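Local coordinates for aldehyde dehydrogenase (Burkholderia cenocepacia, PDB 4O6R), which probably oxidises aldehydes to carboxylic acids with NAD(P)+ as cofactor, and holds AMP in this crystal, at residues A[262-265]-A[266-270]; A[295-299]-A[300-304]. All blocks are in the same frame, centred on the assembly; numbering follows the deposited sequence.

Contact 1 of 2, residues A[262-265]-A[266-270]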
loop_
_atom_site.group_PDB
_atom_site.type_symbol
_atom_site.label_atom_id
_atom_site.label_comp_id
_atom_site.label_asym_id
_atom_site.label_seq_id
_atom_site.Cartn_x
_atom_site.Cartn_y
_atom_site.Cartn_z
ATOM N N ASN A 262 29.614 14.485 -1.752
ATOM C CA ASN A 262 28.878 15.539 -2.467
ATOM C C ASN A 262 29.631 15.748 -3.768
ATOM O O ASN A 262 30.689 16.364 -3.757
ATOM C CB ASN A 262 28.856 16.787 -1.599
ATOM C CG ASN A 262 28.060 17.921 -2.215
ATOM O OD1 ASN A 262 27.311 17.723 -3.167
ATOM N ND2 ASN A 262 28.213 19.120 -1.654
ATOM N N ILE A 263 29.153 15.132 -4.855
ATOM C CA ILE A 263 29.913 14.981 -6.081
ATOM C C ILE A 263 29.483 16.060 -7.078
ATOM O O ILE A 263 28.298 16.220 -7.350
ATOM C CB ILE A 263 29.667 13.590 -6.726
ATOM C CG1 ILE A 263 29.884 12.460 -5.725
ATOM C CG2 ILE A 263 30.554 13.388 -7.945
ATOM C CD1 ILE A 263 29.345 11.106 -6.166
ATOM N N VAL A 264 30.446 16.796 -7.616
ATOM C CA VAL A 264 30.165 17.831 -8.580
ATOM C C VAL A 264 30.774 17.444 -9.923
ATOM O O VAL A 264 32.004 17.399 -10.106
ATOM C CB VAL A 264 30.684 19.197 -8.095
ATOM C CG1 VAL A 264 30.351 20.312 -9.072
ATOM C CG2 VAL A 264 30.119 19.489 -6.714
ATOM N N PHE A 265 29.895 17.200 -10.878
ATOM C CA PHE A 265 30.292 16.874 -12.227
ATOM C C PHE A 265 30.587 18.124 -13.061
ATOM O O PHE A 265 30.240 19.250 -12.691
ATOM C CB PHE A 265 29.233 15.997 -12.891
ATOM C CG PHE A 265 29.240 14.593 -12.397
ATOM C CD1 PHE A 265 30.085 13.648 -12.964
ATOM C CD2 PHE A 265 28.435 14.216 -11.333
ATOM C CE1 PHE A 265 30.114 12.347 -12.472
ATOM C CE2 PHE A 265 28.442 12.921 -10.851
ATOM C CZ PHE A 265 29.292 11.978 -11.413
ATOM N N ASP A 266 31.234 17.923 -14.201
ATOM C CA ASP A 266 31.714 19.077 -14.979
ATOM C C ASP A 266 30.586 19.816 -15.692
ATOM O O ASP A 266 30.789 20.931 -16.178
ATOM C CB ASP A 266 32.893 18.720 -15.917
ATOM C CG ASP A 266 32.516 17.823 -17.047
ATOM O OD1 ASP A 266 31.559 17.053 -16.951
ATOM O OD2 ASP A 266 33.180 17.903 -18.082
ATOM N N ASP A 267 29.395 19.228 -15.712
ATOM C CA ASP A 267 28.249 19.893 -16.299
ATOM C C ASP A 267 27.291 20.481 -15.212
ATOM O O ASP A 267 26.167 20.868 -15.505
ATOM C CB ASP A 267 27.527 18.915 -17.219
ATOM C CG ASP A 267 26.743 17.881 -16.448
ATOM O OD1 ASP A 267 27.175 17.555 -15.317
ATOM O OD2 ASP A 267 25.689 17.436 -16.940
ATOM N N ALA A 268 27.734 20.526 -13.953
ATOM C CA ALA A 268 26.919 21.059 -12.873
ATOM C C ALA A 268 26.717 22.580 -13.054
ATOM O O ALA A 268 27.552 23.266 -13.657
ATOM C CB ALA A 268 27.590 20.794 -11.543
ATOM N N ASN A 269 25.607 23.090 -12.535
ATOM C CA ASN A 269 25.438 24.533 -12.328
ATOM C C ASN A 269 26.329 24.901 -11.139
ATOM O O ASN A 269 26.026 24.561 -9.997
ATOM C CB ASN A 269 23.978 24.847 -12.032
ATOM C CG ASN A 269 23.720 26.334 -11.862
ATOM O OD1 ASN A 269 24.438 27.038 -11.182
ATOM N ND2 ASN A 269 22.665 26.810 -12.491
ATOM N N LEU A 270 27.464 25.529 -11.426
ATOM C CA LEU A 270 28.439 25.823 -10.371
ATOM C C LEU A 270 27.891 26.793 -9.339
ATOM O O LEU A 270 28.128 26.605 -8.167
ATOM C CB LEU A 270 29.742 26.347 -10.964
ATOM C CG LEU A 270 30.469 25.394 -11.907
ATOM C CD1 LEU A 270 31.784 26.010 -12.408
ATOM C CD2 LEU A 270 30.733 24.070 -11.225
#
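Phe265 and Ala268 are the two ends of a type I beta turn, closed by a hydrogen bond from Ala268 N to Phe265 O of 3.1 Å. The N-H points at the oxygen with an angle of 160°, the one-to-four bond that defines such a turn.

Apolar contacts line one side of the bend. CG1 of Val264 meets Ala268 CB at 3.7 Å, and Leu270 CD2 approaches the same valine methyl more loosely. Ala268, with a single methyl, fits where the chain doubles back close to the strand it has just left, and the beta-branch of Val264 puts CG1 against that methyl. Here strand 261-264, a parallel strand of the catalytic-domain sheet in the aldehyde dehydrogenase fold, gives way to helix 270-282; Asn269 is the N-cap, its OD1 accepting from the backbone N of Ala272.

Among the polar side chains, Asp267 turns its carboxylate back toward Phe265, OD1 lying 3.5 Å from Phe265 CB. Its chi1 of 75° sets CG between the backbone N and the carbonyl carbon, and OD1 is hydrogen-bonded to Thr424 OG1. The ring of Phe265 leads away from the turn, to an edge-to-face stack with Phe401.

Contact 2 of 2, residues A[295-299]-A[300-304]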
loop_
_atom_site.group_PDB
_atom_site.type_symbol
_atom_site.label_atom_id
_atom_site.label_comp_id
_atom_site.label_asym_id
_atom_site.label_seq_id
_atom_site.Cartn_x
_atom_site.Cartn_y
_atom_site.Cartn_z
ATOM N N LEU A 295 33.822 16.530 -0.553
ATOM C CA LEU A 295 33.464 17.246 -1.749
ATOM C C LEU A 295 34.292 16.642 -2.844
ATOM O O LEU A 295 35.524 16.661 -2.780
ATOM C CB LEU A 295 33.725 18.727 -1.541
ATOM C CG LEU A 295 33.392 19.657 -2.674
ATOM C CD1 LEU A 295 31.899 19.695 -2.883
ATOM C CD2 LEU A 295 33.957 21.029 -2.380
ATOM N N VAL A 296 33.619 16.010 -3.795
ATOM C CA VAL A 296 34.246 15.169 -4.782
ATOM C C VAL A 296 34.067 15.883 -6.126
ATOM O O VAL A 296 32.961 15.898 -6.681
ATOM C CB VAL A 296 33.610 13.761 -4.821
ATOM C CG1 VAL A 296 34.300 12.908 -5.876
ATOM C CG2 VAL A 296 33.686 13.085 -3.459
ATOM N N LEU A 297 35.135 16.499 -6.635
ATOM C CA LEU A 297 35.020 17.468 -7.730
ATOM C C LEU A 297 35.659 16.964 -9.009
ATOM O O LEU A 297 36.781 16.462 -8.986
ATOM C CB LEU A 297 35.740 18.763 -7.357
ATOM C CG LEU A 297 35.231 19.464 -6.105
ATOM C CD1 LEU A 297 36.124 20.651 -5.819
ATOM C CD2 LEU A 297 33.787 19.934 -6.282
ATOM N N HIS A 298 34.952 17.116 -10.124
ATOM C CA HIS A 298 35.503 16.749 -11.404
ATOM C C HIS A 298 36.720 17.636 -11.689
ATOM O O HIS A 298 36.682 18.842 -11.480
ATOM C CB HIS A 298 34.482 16.914 -12.526
ATOM C CG HIS A 298 34.915 16.278 -13.805
ATOM N ND1 HIS A 298 35.771 16.901 -14.678
ATOM C CD2 HIS A 298 34.693 15.049 -14.314
ATOM C CE1 HIS A 298 36.033 16.103 -15.698
ATOM N NE2 HIS A 298 35.380 14.973 -15.507
ATOM N N GLU A 299 37.776 17.018 -12.172
ATOM C CA GLU A 299 39.047 17.712 -12.426
ATOM C C GLU A 299 38.904 18.999 -13.273
ATOM O O GLU A 299 39.621 19.966 -13.055
ATOM C CB GLU A 299 40.046 16.755 -13.097
ATOM C CG GLU A 299 41.475 17.305 -13.189
ATOM C CD GLU A 299 42.136 17.479 -11.805
ATOM O OE1 GLU A 299 42.285 16.431 -11.100
ATOM O OE2 GLU A 299 42.480 18.640 -11.408
ATOM N N ARG A 300 38.033 18.977 -14.277
ATOM C CA ARG A 300 37.858 20.129 -15.156
ATOM C C ARG A 300 37.323 21.367 -14.447
ATOM O O ARG A 300 37.642 22.457 -14.863
ATOM C CB ARG A 300 36.972 19.796 -16.373
ATOM C CG ARG A 300 37.616 18.846 -17.369
ATOM C CD ARG A 300 38.727 19.567 -18.142
ATOM N NE ARG A 300 39.803 18.682 -18.598
ATOM C CZ ARG A 300 39.828 18.049 -19.771
ATOM N NH1 ARG A 300 38.815 18.169 -20.636
ATOM N NH2 ARG A 300 40.874 17.282 -20.072
ATOM N N ILE A 301 36.526 21.195 -13.395
ATOM C CA ILE A 301 35.936 22.340 -12.669
ATOM C C ILE A 301 36.454 22.520 -11.239
ATOM O O ILE A 301 36.076 23.472 -10.542
ATOM C CB ILE A 301 34.390 22.326 -12.703
ATOM C CG1 ILE A 301 33.754 21.032 -12.165
ATOM C CG2 ILE A 301 33.891 22.519 -14.123
ATOM C CD1 ILE A 301 33.866 20.843 -10.688
ATOM N N ALA A 302 37.343 21.628 -10.797
ATOM C CA ALA A 302 37.751 21.641 -9.375
ATOM C C ALA A 302 38.349 22.964 -8.942
ATOM O O ALA A 302 37.914 23.527 -7.956
ATOM C CB ALA A 302 38.702 20.498 -9.089
ATOM N N ASP A 303 39.299 23.489 -9.719
ATOM C CA ASP A 303 39.981 24.710 -9.344
ATOM C C ASP A 303 39.039 25.902 -9.354
ATOM O O ASP A 303 39.029 26.684 -8.407
ATOM C CB ASP A 303 41.230 24.938 -10.218
ATOM C CG ASP A 303 42.263 23.797 -10.051
ATOM O OD1 ASP A 303 42.709 23.557 -8.929
ATOM O OD2 ASP A 303 42.578 23.070 -11.030
ATOM N N ALA A 304 38.204 25.991 -10.382
ATOM C CA ALA A 304 37.192 27.028 -10.487
ATOM C C ALA A 304 36.215 27.012 -9.294
ATOM O O ALA A 304 35.999 28.046 -8.637
ATOM C CB ALA A 304 36.420 26.859 -11.785
HETATM O O HOH W 1 40.294 22.310 -12.380
HETATM O O HOH W 2 42.823 20.770 -13.078
#
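His298 and Arg300 run out alongside each other where the chain leaves its strand. Arg300 N donates to His298 ND1 at 3.1 Å, reaching the ring at its edge though tilted 23° from its plane. Accepting this bond implies that ND1 carries no proton, so the ring is probably neutral with its proton on NE2. The imidazole is brought alongside by a chi1 of -168°, which sets CG anti to the backbone N. Arg300 turns its aliphatic part to the same edge, CG lying 3.6 Å from His298 CE1, so a long, flexible side chain can pack against the ring while its guanidinium runs on, nearly perpendicular to the imidazole.

The turn joins strand 294-298 to helix 302-315, a beta-to-alpha connection in the catalytic-domain sheet of the aldehyde dehydrogenase fold. Ile301 N donates to His298 O at 3.0 Å. Ile301 CG1 occupies the crowded position between N and the carbonyl carbon (chi1 56°); with the next torsion turned the same way, CD1 folds back to 3.5 Å from His298 O. Leu297 CB rests on Ala302 CB at 3.8 Å; the small methyl suits a helix start packed so near the strand.

On the exposed side, the carboxylates of Glu299 and Asp303 come near each other, Glu299 OE2 lying 4.4 Å from Asp303 OD2. Arg400 forms salt bridges with both residues, probably offsetting their repulsion, and one water bridges the same two oxygens, 2.7 Å from Glu299 OE2.

How the contacts relate
Followed from the N terminus, the two contacts come in series: contact 1 closes its bend after strand 261-264 before contact 2 opens on strand 294-298, to close in turn at the entry to helix 302-315, and they neither nest nor cross. Helix 270-282 and the chain that follows it lead from one to the other. The two strands are parallel neighbours in the same sheet, so both contacts lie at the same sheet end, their centres about 8 Å apart. Between the strands, Val264 N lies 2.8 Å from Val296 O, probably a hydrogen bond. Beyond the strand ends, Asp266 CB packs against His298 ND1, where the exits toward helices 270-282 and 302-315 run side by side.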